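Local coordinates for protein complement factor H (Mus musculus, PDB 2YBY) that regulates complement in innate immunity, probably restraining the alternative pathway on host surfaces as other factor H proteins do, at residues Lys3-Pro8 with Gln57-Glu62; Tyr35-Gly40 with Val63-Lys68; Cys69-Val74 with Lys84-Gly89; Ser91-Cys96 with Gln106-Cys111. The protein carries 1 engineered substitution. One frame throughout, in Å; residues are numbered along the deposited sequence. Where two conformers were deposited one is given.

Contact 1 (Lys3-Pro8 with Gln57-Glu62)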
# COMPACT_ATOMS: atom_id res chain seq x y z
N LYS A 3 7.43 -23.20 16.23
CA LYS A 3 6.68 -21.94 16.35
C LYS A 3 7.69 -20.76 16.26
O LYS A 3 8.05 -20.16 17.26
CB LYS A 3 5.90 -21.90 17.66
CG LYS A 3 4.78 -22.94 17.68
CD LYS A 3 3.95 -22.85 18.92
CE LYS A 3 2.76 -23.77 18.85
NZ LYS A 3 1.80 -23.50 19.95
N PRO A 4 8.16 -20.46 15.03
CA PRO A 4 9.20 -19.43 14.88
C PRO A 4 8.73 -17.99 14.71
O PRO A 4 9.58 -17.11 14.72
CB PRO A 4 9.92 -19.88 13.62
CG PRO A 4 8.87 -20.49 12.78
CD PRO A 4 7.86 -21.11 13.74
N CYS A 5 7.42 -17.75 14.49
CA CYS A 5 6.91 -16.41 14.24
C CYS A 5 6.36 -15.77 15.48
O CYS A 5 5.30 -16.20 15.95
CB CYS A 5 5.87 -16.42 13.13
SG CYS A 5 6.57 -16.82 11.51
N GLU A 6 7.03 -14.75 15.98
CA GLU A 6 6.58 -14.05 17.17
C GLU A 6 5.45 -13.07 16.83
O GLU A 6 5.16 -12.82 15.66
CB GLU A 6 7.77 -13.34 17.88
CG GLU A 6 8.84 -14.28 18.42
CD GLU A 6 8.49 -15.10 19.65
OE1 GLU A 6 7.84 -14.56 20.58
OE2 GLU A 6 8.93 -16.27 19.71
N PHE A 7 4.84 -12.47 17.88
CA PHE A 7 3.75 -11.51 17.71
C PHE A 7 4.21 -10.39 16.74
O PHE A 7 5.26 -9.78 17.00
CB PHE A 7 3.32 -10.93 19.08
CG PHE A 7 2.25 -9.87 18.97
CD1 PHE A 7 1.05 -10.13 18.33
CD2 PHE A 7 2.47 -8.59 19.47
CE1 PHE A 7 0.09 -9.12 18.17
CE2 PHE A 7 1.51 -7.60 19.32
CZ PHE A 7 0.34 -7.87 18.67
N PRO A 8 3.54 -10.21 15.58
CA PRO A 8 4.03 -9.23 14.60
C PRO A 8 3.64 -7.81 14.92
O PRO A 8 2.44 -7.49 15.03
CB PRO A 8 3.39 -9.70 13.30
CG PRO A 8 2.14 -10.34 13.69
CD PRO A 8 2.35 -10.92 15.07
N GLN A 57 11.02 -17.54 6.15
CA GLN A 57 11.83 -16.33 6.22
C GLN A 57 11.23 -15.33 7.25
O GLN A 57 11.69 -14.19 7.35
CB GLN A 57 11.95 -15.71 4.81
CG GLN A 57 13.00 -16.44 3.94
CD GLN A 57 12.76 -16.35 2.45
OE1 GLN A 57 12.02 -15.49 1.95
NE2 GLN A 57 13.41 -17.24 1.70
N GLY A 58 10.29 -15.80 8.06
CA GLY A 58 9.60 -14.97 9.05
C GLY A 58 8.36 -14.37 8.43
O GLY A 58 7.87 -14.85 7.41
N TRP A 59 7.83 -13.32 9.04
CA TRP A 59 6.62 -12.68 8.53
C TRP A 59 6.84 -12.06 7.19
O TRP A 59 7.91 -11.45 6.94
CB TRP A 59 6.17 -11.58 9.49
CG TRP A 59 5.69 -12.12 10.79
CD1 TRP A 59 6.28 -11.96 12.01
CD2 TRP A 59 4.48 -12.85 11.02
NE1 TRP A 59 5.53 -12.58 12.98
CE2 TRP A 59 4.41 -13.13 12.40
CE3 TRP A 59 3.45 -13.32 10.18
CZ2 TRP A 59 3.39 -13.89 12.95
CZ3 TRP A 59 2.42 -14.05 10.74
CH2 TRP A 59 2.37 -14.28 12.11
N GLU A 60 5.84 -12.21 6.31
CA GLU A 60 5.82 -11.59 5.00
C GLU A 60 4.43 -10.95 4.80
O GLU A 60 3.42 -11.57 5.13
CB GLU A 60 6.12 -12.58 3.87
CG GLU A 60 7.52 -13.17 3.96
CD GLU A 60 8.01 -13.87 2.71
OE1 GLU A 60 7.17 -14.39 1.95
OE2 GLU A 60 9.24 -13.87 2.48
N PRO A 61 4.36 -9.73 4.24
CA PRO A 61 5.49 -8.87 3.78
C PRO A 61 6.41 -8.34 4.86
O PRO A 61 6.02 -8.24 6.01
CB PRO A 61 4.78 -7.75 3.01
CG PRO A 61 3.35 -8.20 2.80
CD PRO A 61 3.06 -9.11 3.95
N GLU A 62 7.66 -8.03 4.49
CA GLU A 62 8.62 -7.46 5.43
C GLU A 62 8.12 -6.12 5.92
O GLU A 62 8.38 -5.75 7.08
CB GLU A 62 9.98 -7.21 4.77
CG GLU A 62 10.70 -8.44 4.31
CD GLU A 62 12.08 -8.10 3.77
OE1 GLU A 62 12.25 -7.02 3.15
OE2 GLU A 62 12.98 -8.94 3.95

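Contact 2 (Tyr35-Gly40 with Val63-Lys68)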
# COMPACT_ATOMS: atom_id res chain seq x y z
N TYR A 35 -4.79 -8.22 8.51
CA TYR A 35 -4.32 -6.96 9.04
C TYR A 35 -4.82 -5.82 8.20
O TYR A 35 -5.24 -6.01 7.05
CB TYR A 35 -2.78 -6.91 9.17
CG TYR A 35 -2.03 -6.76 7.87
CD1 TYR A 35 -1.68 -7.86 7.11
CD2 TYR A 35 -1.64 -5.50 7.41
CE1 TYR A 35 -0.96 -7.73 5.93
CE2 TYR A 35 -0.96 -5.35 6.20
CZ TYR A 35 -0.59 -6.47 5.48
OH TYR A 35 0.13 -6.38 4.31
N LYS A 36 -4.76 -4.64 8.75
CA LYS A 36 -5.17 -3.42 8.06
C LYS A 36 -4.10 -2.37 8.28
O LYS A 36 -3.21 -2.54 9.13
CB LYS A 36 -6.54 -2.94 8.59
CG LYS A 36 -6.52 -2.60 10.06
CD LYS A 36 -7.86 -2.08 10.58
CE LYS A 36 -7.80 -1.80 12.07
NZ LYS A 36 -8.99 -1.05 12.55
N CYS A 37 -4.15 -1.32 7.50
CA CYS A 37 -3.19 -0.24 7.57
C CYS A 37 -3.87 1.05 7.98
O CYS A 37 -5.04 1.27 7.71
CB CYS A 37 -2.46 -0.08 6.25
SG CYS A 37 -1.60 -1.57 5.71
N ASP A 38 -3.06 1.97 8.51
CA ASP A 38 -3.51 3.31 8.87
C ASP A 38 -4.01 4.08 7.63
O ASP A 38 -3.55 3.83 6.52
CB ASP A 38 -2.33 4.12 9.44
CG ASP A 38 -1.66 3.57 10.68
OD1 ASP A 38 -2.11 2.54 11.20
OD2 ASP A 38 -0.66 4.16 11.11
N ASN A 39 -4.86 5.07 7.84
CA ASN A 39 -5.28 5.95 6.76
C ASN A 39 -4.07 6.52 6.06
O ASN A 39 -3.13 7.00 6.71
CB ASN A 39 -6.10 7.12 7.32
CG ASN A 39 -7.40 6.67 7.97
OD1 ASN A 39 -7.95 5.60 7.63
ND2 ASN A 39 -7.88 7.43 8.96
N GLY A 40 -4.08 6.46 4.74
CA GLY A 40 -2.95 6.91 3.94
C GLY A 40 -1.99 5.81 3.55
O GLY A 40 -1.00 6.06 2.85
N VAL A 63 7.50 -5.34 5.02
CA VAL A 63 6.94 -4.03 5.30
C VAL A 63 5.43 -4.17 4.92
O VAL A 63 5.02 -3.98 3.79
CB VAL A 63 7.68 -2.89 4.54
CG1 VAL A 63 7.09 -1.52 4.88
CG2 VAL A 63 9.18 -2.92 4.84
N PRO A 64 4.59 -4.52 5.89
CA PRO A 64 3.21 -4.87 5.54
C PRO A 64 2.35 -3.72 5.04
O PRO A 64 1.37 -3.97 4.33
CB PRO A 64 2.68 -5.43 6.86
CG PRO A 64 3.88 -5.97 7.55
CD PRO A 64 4.90 -4.93 7.27
N CYS A 65 2.65 -2.51 5.52
CA CYS A 65 1.90 -1.32 5.17
C CYS A 65 2.85 -0.32 4.54
O CYS A 65 3.89 0.03 5.13
CB CYS A 65 1.24 -0.74 6.40
SG CYS A 65 -0.07 -1.80 7.07
N VAL A 66 2.48 0.10 3.33
CA VAL A 66 3.25 1.05 2.52
C VAL A 66 2.35 2.24 2.14
O VAL A 66 1.12 2.18 2.29
CB VAL A 66 3.84 0.37 1.25
CG1 VAL A 66 4.81 -0.75 1.63
CG2 VAL A 66 2.75 -0.18 0.34
N ARG A 67 2.95 3.32 1.65
CA ARG A 67 2.15 4.46 1.22
C ARG A 67 1.10 4.08 0.15
O ARG A 67 1.39 3.30 -0.76
CB ARG A 67 3.04 5.61 0.69
CG ARG A 67 2.29 6.88 0.27
CD ARG A 67 1.52 7.54 1.35
NE ARG A 67 2.35 8.15 2.38
CZ ARG A 67 1.90 8.61 3.55
NH1 ARG A 67 0.61 8.50 3.86
NH2 ARG A 67 2.73 9.17 4.42
N LYS A 68 -0.12 4.61 0.31
CA LYS A 68 -1.22 4.45 -0.61
C LYS A 68 -1.40 5.78 -1.34
O LYS A 68 -1.40 6.84 -0.71
CB LYS A 68 -2.51 4.14 0.17
CG LYS A 68 -3.74 3.95 -0.66
CD LYS A 68 -4.96 3.58 0.19
CE LYS A 68 -5.58 4.79 0.82
NZ LYS A 68 -6.84 4.46 1.54
O HOH W 1 -5.56 3.71 3.88
O HOH W 2 -6.60 6.21 3.63

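Contact 3 (Cys69-Val74 with Lys84-Gly89)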
# COMPACT_ATOMS: atom_id res chain seq x y z
N CYS A 69 -1.52 5.71 -2.68
CA CYS A 69 -1.80 6.86 -3.51
C CYS A 69 -3.04 6.54 -4.31
O CYS A 69 -3.02 5.58 -5.08
CB CYS A 69 -0.65 7.18 -4.44
SG CYS A 69 0.94 7.40 -3.62
N VAL A 70 -4.05 7.37 -4.22
CA VAL A 70 -5.31 7.16 -4.91
C VAL A 70 -5.31 7.98 -6.19
O VAL A 70 -4.99 9.18 -6.16
CB VAL A 70 -6.51 7.54 -4.00
CG1 VAL A 70 -7.83 7.46 -4.77
CG2 VAL A 70 -6.54 6.63 -2.76
N PHE A 71 -5.66 7.33 -7.31
CA PHE A 71 -5.77 8.02 -8.58
C PHE A 71 -7.25 8.28 -8.85
O PHE A 71 -8.04 7.34 -8.76
CB PHE A 71 -5.21 7.17 -9.73
CG PHE A 71 -5.34 7.88 -11.05
CD1 PHE A 71 -4.59 9.02 -11.31
CD2 PHE A 71 -6.28 7.49 -11.99
CE1 PHE A 71 -4.72 9.70 -12.51
CE2 PHE A 71 -6.40 8.16 -13.20
CZ PHE A 71 -5.61 9.25 -13.46
N HIS A 72 -7.63 9.52 -9.15
CA HIS A 72 -9.03 9.83 -9.48
C HIS A 72 -9.09 11.10 -10.30
O HIS A 72 -9.33 11.01 -11.50
CB HIS A 72 -9.92 9.92 -8.21
CG HIS A 72 -11.39 9.95 -8.49
ND1 HIS A 72 -12.32 9.85 -7.48
CD2 HIS A 72 -12.06 10.09 -9.66
CE1 HIS A 72 -13.51 9.90 -8.05
NE2 HIS A 72 -13.41 10.07 -9.36
N TYR A 73 -8.85 12.28 -9.69
CA TYR A 73 -8.95 13.58 -10.34
C TYR A 73 -7.60 14.06 -10.89
O TYR A 73 -6.59 13.97 -10.18
CB TYR A 73 -9.50 14.61 -9.32
CG TYR A 73 -10.71 14.10 -8.57
CD1 TYR A 73 -11.97 14.07 -9.17
CD2 TYR A 73 -10.60 13.64 -7.27
CE1 TYR A 73 -13.09 13.61 -8.48
CE2 TYR A 73 -11.71 13.15 -6.57
CZ TYR A 73 -12.95 13.15 -7.18
OH TYR A 73 -14.05 12.67 -6.50
N VAL A 74 -7.61 14.62 -12.11
CA VAL A 74 -6.45 15.23 -12.72
C VAL A 74 -6.89 16.63 -13.16
O VAL A 74 -7.85 16.74 -13.91
CB VAL A 74 -5.88 14.46 -13.94
CG1 VAL A 74 -4.66 15.20 -14.51
CG2 VAL A 74 -5.50 13.03 -13.53
N LYS A 84 -8.98 4.65 -7.95
CA LYS A 84 -8.14 3.48 -8.18
C LYS A 84 -6.95 3.57 -7.22
O LYS A 84 -6.24 4.59 -7.20
CB LYS A 84 -7.67 3.39 -9.63
CG LYS A 84 -6.98 2.07 -9.90
CD LYS A 84 -6.76 1.80 -11.38
CE LYS A 84 -5.69 0.74 -11.61
NZ LYS A 84 -6.06 -0.59 -11.07
N VAL A 85 -6.74 2.53 -6.42
CA VAL A 85 -5.67 2.50 -5.47
C VAL A 85 -4.34 2.10 -6.11
O VAL A 85 -4.24 1.06 -6.76
CB VAL A 85 -5.98 1.56 -4.28
CG1 VAL A 85 -4.76 1.33 -3.41
CG2 VAL A 85 -7.13 2.12 -3.45
N TYR A 86 -3.31 2.90 -5.83
CA TYR A 86 -1.94 2.55 -6.13
C TYR A 86 -1.16 2.52 -4.85
O TYR A 86 -1.57 3.14 -3.86
CB TYR A 86 -1.31 3.51 -7.13
CG TYR A 86 -1.92 3.34 -8.50
CD1 TYR A 86 -3.11 3.97 -8.83
CD2 TYR A 86 -1.26 2.63 -9.49
CE1 TYR A 86 -3.67 3.83 -10.10
CE2 TYR A 86 -1.80 2.49 -10.76
CZ TYR A 86 -3.00 3.11 -11.07
OH TYR A 86 -3.54 3.00 -12.34
N VAL A 87 -0.04 1.79 -4.83
CA VAL A 87 0.83 1.67 -3.68
C VAL A 87 2.22 2.08 -4.02
O VAL A 87 2.59 2.19 -5.19
CB VAL A 87 0.78 0.27 -3.02
CG1 VAL A 87 -0.66 -0.18 -2.77
CG2 VAL A 87 1.54 -0.76 -3.87
N GLN A 88 3.00 2.33 -2.98
CA GLN A 88 4.37 2.80 -3.07
C GLN A 88 5.20 2.01 -4.09
O GLN A 88 5.25 0.77 -4.05
CB GLN A 88 4.99 2.73 -1.69
CG GLN A 88 6.21 3.59 -1.53
CD GLN A 88 6.58 3.74 -0.07
OE1 GLN A 88 5.77 3.54 0.86
NE2 GLN A 88 7.81 4.14 0.16
N GLY A 89 5.77 2.74 -5.03
CA GLY A 89 6.59 2.14 -6.09
C GLY A 89 5.88 2.00 -7.42
O GLY A 89 6.55 1.79 -8.44

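Contact 4 (Ser91-Cys96 with Gln106-Cys111). With EDO (1,2-ethanediol), chain B.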
# COMPACT_ATOMS: atom_id res chain seq x y z
N SER A 91 3.50 3.29 -10.68
CA SER A 91 3.39 4.49 -11.51
C SER A 91 2.35 4.31 -12.59
O SER A 91 1.95 3.19 -12.92
CB SER A 91 4.74 4.89 -12.10
OG SER A 91 5.29 3.90 -12.94
N LEU A 92 1.86 5.44 -13.09
CA LEU A 92 0.92 5.43 -14.22
C LEU A 92 1.15 6.66 -15.08
O LEU A 92 1.83 7.59 -14.66
CB LEU A 92 -0.56 5.29 -13.82
CG LEU A 92 -1.28 6.53 -13.30
CD1 LEU A 92 -2.80 6.38 -13.43
CD2 LEU A 92 -0.94 6.78 -11.87
N LYS A 93 0.65 6.62 -16.29
CA LYS A 93 0.81 7.73 -17.22
C LYS A 93 -0.49 8.51 -17.20
O LYS A 93 -1.58 7.95 -17.37
CB LYS A 93 1.10 7.26 -18.65
CG LYS A 93 1.57 8.41 -19.54
CD LYS A 93 1.81 7.90 -20.94
CE LYS A 93 2.22 9.03 -21.88
NZ LYS A 93 3.69 9.34 -21.79
N VAL A 94 -0.38 9.81 -16.94
CA VAL A 94 -1.53 10.70 -16.87
C VAL A 94 -1.69 11.36 -18.24
O VAL A 94 -0.71 11.73 -18.87
CB VAL A 94 -1.27 11.73 -15.75
CG1 VAL A 94 -2.34 12.80 -15.68
CG2 VAL A 94 -1.13 11.03 -14.42
N GLN A 95 -2.93 11.56 -18.63
CA GLN A 95 -3.33 12.17 -19.89
C GLN A 95 -3.63 13.65 -19.62
O GLN A 95 -4.69 13.96 -19.11
CB GLN A 95 -4.57 11.42 -20.44
CG GLN A 95 -5.36 12.11 -21.54
CD GLN A 95 -4.69 11.92 -22.85
OE1 GLN A 95 -4.91 10.91 -23.52
NE2 GLN A 95 -3.83 12.86 -23.22
N CYS A 96 -2.67 14.52 -19.92
CA CYS A 96 -2.85 15.98 -19.81
C CYS A 96 -3.49 16.52 -21.09
O CYS A 96 -3.40 15.88 -22.14
CB CYS A 96 -1.52 16.67 -19.54
SG CYS A 96 -0.78 16.26 -17.95
N GLN A 106 7.47 12.39 -19.73
CA GLN A 106 6.49 11.35 -20.03
C GLN A 106 5.14 11.50 -19.35
O GLN A 106 4.28 10.65 -19.57
CB GLN A 106 7.11 9.98 -19.69
CG GLN A 106 8.32 9.61 -20.55
CD GLN A 106 7.98 9.52 -22.02
OE1 GLN A 106 6.90 9.07 -22.40
NE2 GLN A 106 8.87 9.98 -22.89
N ASP A 107 4.90 12.56 -18.57
CA ASP A 107 3.63 12.71 -17.86
C ASP A 107 3.30 11.49 -17.00
O ASP A 107 2.13 11.09 -16.90
CB ASP A 107 2.47 13.06 -18.79
CG ASP A 107 2.59 14.45 -19.38
OD1 ASP A 107 3.31 15.30 -18.78
OD2 ASP A 107 1.92 14.71 -20.40
N THR A 108 4.32 10.93 -16.35
CA THR A 108 4.10 9.80 -15.44
C THR A 108 4.14 10.31 -14.01
O THR A 108 4.79 11.32 -13.72
CB THR A 108 5.10 8.69 -15.68
OG1 THR A 108 6.40 9.23 -15.52
CG2 THR A 108 4.96 8.08 -17.05
N MET A 109 3.35 9.67 -13.15
CA MET A 109 3.29 9.99 -11.72
C MET A 109 3.70 8.71 -11.03
O MET A 109 3.22 7.65 -11.45
CB MET A 109 1.85 10.22 -11.26
CG MET A 109 1.44 11.57 -11.19
SD MET A 109 -0.14 11.86 -10.44
CE MET A 109 -1.24 10.67 -11.06
N THR A 110 4.48 8.81 -9.93
CA THR A 110 4.91 7.64 -9.18
C THR A 110 4.38 7.80 -7.76
O THR A 110 4.39 8.90 -7.21
CB THR A 110 6.42 7.53 -9.24
OG1 THR A 110 6.78 7.32 -10.62
CG2 THR A 110 6.96 6.38 -8.39
N CYS A 111 3.88 6.71 -7.17
CA CYS A 111 3.44 6.74 -5.78
C CYS A 111 4.71 6.59 -4.90
O CYS A 111 5.33 5.52 -4.89
CB CYS A 111 2.43 5.62 -5.52
SG CYS A 111 1.81 5.58 -3.82
C1 EDO B . -5.78 9.47 -17.24
O1 EDO B . -5.16 10.69 -16.81
C2 EDO B . -4.78 8.55 -17.90
O2 EDO B . -4.30 7.63 -16.92
O HOH W 3 5.40 7.16 -21.43
O HOH W 4 -0.10 13.37 -20.91

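Contact 1 (Lys3-Pro8 with Gln57-Glu62)
The conserved tryptophan of a sushi (SCR) domain, next to the disulfide that ties the first cysteine of the module to the third, is the centre of this contact. Trp59 sends its indole between Cys5 and Pro8. Trp59 CG lies anti to its carbonyl carbon (chi1 -67°), beside the backbone N, and the ring extends from there toward residues 5-8. Cys5 is on one face of the ring and Pro8 on the opposite face. Cys5 CB stands 3.5 Å from Trp59 CZ2, offset toward the rim. Cys5 SG lies over the five-membered ring, 4.5 Å from its centroid, a sulfur-aromatic contact. On the other side Pro8 CB makes a CH-pi contact, 3.7 Å from the centroid of the same ring. Pro8 CG and CD reach CE2 and CZ2 of Trp59, so one side of the pyrrolidine lies against the indole. At the ring edge, Trp59 NE1 gives a hydrogen bond of 2.7 Å to Glu6 O. The acceptor lies close to the indole plane, and the donor lies in the plane of the carbonyl. The N-H...O angle is 147°, so the bond is bent. The Glu6 side chain starts away from the indole and takes no part in this bond.

Around the indole, Cys5 is disulfide-bonded to Cys54. Leu52 of strand 50-55 touches both Pro8 and Trp59, and Tyr33 of strand 32-37 also touches the indole. Two face contacts and one edge bond thus fix the indole both in position and in rotation. The one polar atom of the ring is satisfied by backbone, while its faces meet carbon and sulfur.

Contact 2 (Tyr35-Gly40 with Val63-Lys68)
This is a covalent cross-link near the end of the first sushi domain, where the Cys37-Cys65 disulfide, second cysteine to fourth, joins strand 32-37 to the chain entering strand 66-71. The SG atoms of Cys37 and Cys65 are 2.1 Å apart, with a C-S-S-C torsion of -85°. Tyr35 lies next to the bridge. Its CE2 meets Cys65 SG at the ring edge, 3.8 Å away. Its OH donates to Pro64 O over 2.7 Å. Tyr35 CZ also packs on Pro64 CB at 3.7 Å, the two side chains crossing at about a right angle.

Farther on, Gly40 O takes two hydrogen bonds. Lys68 N gives a nearly straight one of 3.1 Å, and Arg67 NH1 gives another of 3.1 Å. The donors come from opposite faces of the carbonyl plane. Arg67 reaches back through bends at chi2 (61°) and chi3, and its NE bonds Glu113 O of the second domain. Two waters link Lys68 NZ to Gly40 N, one of them by a weak bond.

The chemistry grades from covalent and aromatic at the bridge to polar and water-mediated toward the second domain. The Arg67 charge probably polarises the Gly40 carbonyl.

Contact 3 (Cys69-Val74 with Lys84-Gly89)
Strands 69-71 and 84-87 pair antiparallel, their axes 4.7 Å apart at closest approach and their directions 145° apart. Cys69 with Tyr86 and Phe71 with Lys84 are hydrogen-bonded pairs. Val70 with Val85 between them is a non-hydrogen-bonded pair. Phe71 N to Lys84 O measures 2.8 Å and Lys84 N to Phe71 O 3.0 Å, both almost straight at 178°. At the Cys69 end, Cys69 N and Tyr86 O are 2.8 Å apart, and Tyr86 N returns a bond to Cys69 O. Val70 CA adds a CA-H...O contact to Lys84 O, at 3.6 Å.

The side chains of Cys69, Phe71, Lys84 and Tyr86 share one face of the sheet. There Tyr86 leans diagonally across to Phe71 rather than staying over its own partner: Tyr86 CE1 meets Phe71 CB at 3.7 Å. Phe71 CG is anti to the backbone N (chi1 180°), and the side-chain end leads away from strand 84-87. Tyr86 CB also sits 3.4 Å from Cys69 O. This pairing belongs to the start of the second sushi repeat, on a strand that comes in from the first. Cys69 is the repeat's first cysteine, disulfide-bonded to Cys111. On the Cys69 and Phe71 side stands Trp116 of strand 115-117, which both residues touch. Trp116 NE1 donates to the backbone O of Val70. Leu92 of strand 91-93 touches both Phe71 and Tyr86.

Val70 and Val85 point to the other face of the sheet. Val70 CG1 lies 4.1 Å from Lys84 O. Val85 packs on Lys68, two residues before Val70 in strand 66-71.

Contact 4 (Ser91-Cys96 with Gln106-Cys111)
Leu92 and Met109 form a hydrogen-bonded antiparallel pair, and their side chains lie side by side, pointing the same way. Leu92 N bonds Met109 O, and Met109 N returns the bond to Leu92 O at 3.0 Å. Val94 N continues the ladder to Asp107 O at 2.8 Å. On the face that carries Leu92 and Met109, the Met109 methyl CE lies 4.0 Å from Leu92 CD2. It lies only 3.4 Å from Val94 CG2, tighter than a usual carbon contact.

The other face, with Ser91, Lys93, Thr108 and Thr110, is more polar. Ser91 CB touches Thr110 OG1 at 3.5 Å. Lys93 stays extended to CE, then turns at chi4 (82°), which brings NZ to Gln106 O at 2.6 Å. A water also joins NZ to Gln106 OE1.

Past the strands a second water holds Val94 O, Cys96 N and Asp107 OD2 together. The other carboxylate oxygen, Asp107 OD1, accepts from Leu102 N, so both oxygens of the carboxylate have partners. A 1,2-ethanediol, probably from crystallisation, donates from O2 to Lys93 O, 2.8 Å away, and accepts at O1 from Gln95 N.

Cys96 is joined to Cys122 and Cys111 to Cys69. Strand 91-93 is outermost in its sheet, and strand 108-112 lies between it and strand 115-117. Trp116 of that third strand touches Leu92 and Met109, which also meet Phe71 of strand 66-71.

In the fold
Contacts 1 and 2 belong to the first sushi domain, contacts 3 and 4 to the second. The centre of contact 1 lies about 17 Å from that of contact 2, yet Pro61 CG still meets Tyr35 OH at 4.0 Å. Contact 2 leads into contact 3 through the shared strand 66-71. Arg67 O and Gln88 N, 2.9 Å apart, probably form a hydrogen bond across the junction. Contacts 3 and 4 have centres about 10 Å apart and are joined by the Cys69-Cys111 disulfide. A 1,2-ethanediol, probably from crystallisation, binds at contact 4, and the Phe71 side chain of contact 3 lies about 4 Å from one. Contacts 1 and 4 are farthest apart, about 35 Å between centres.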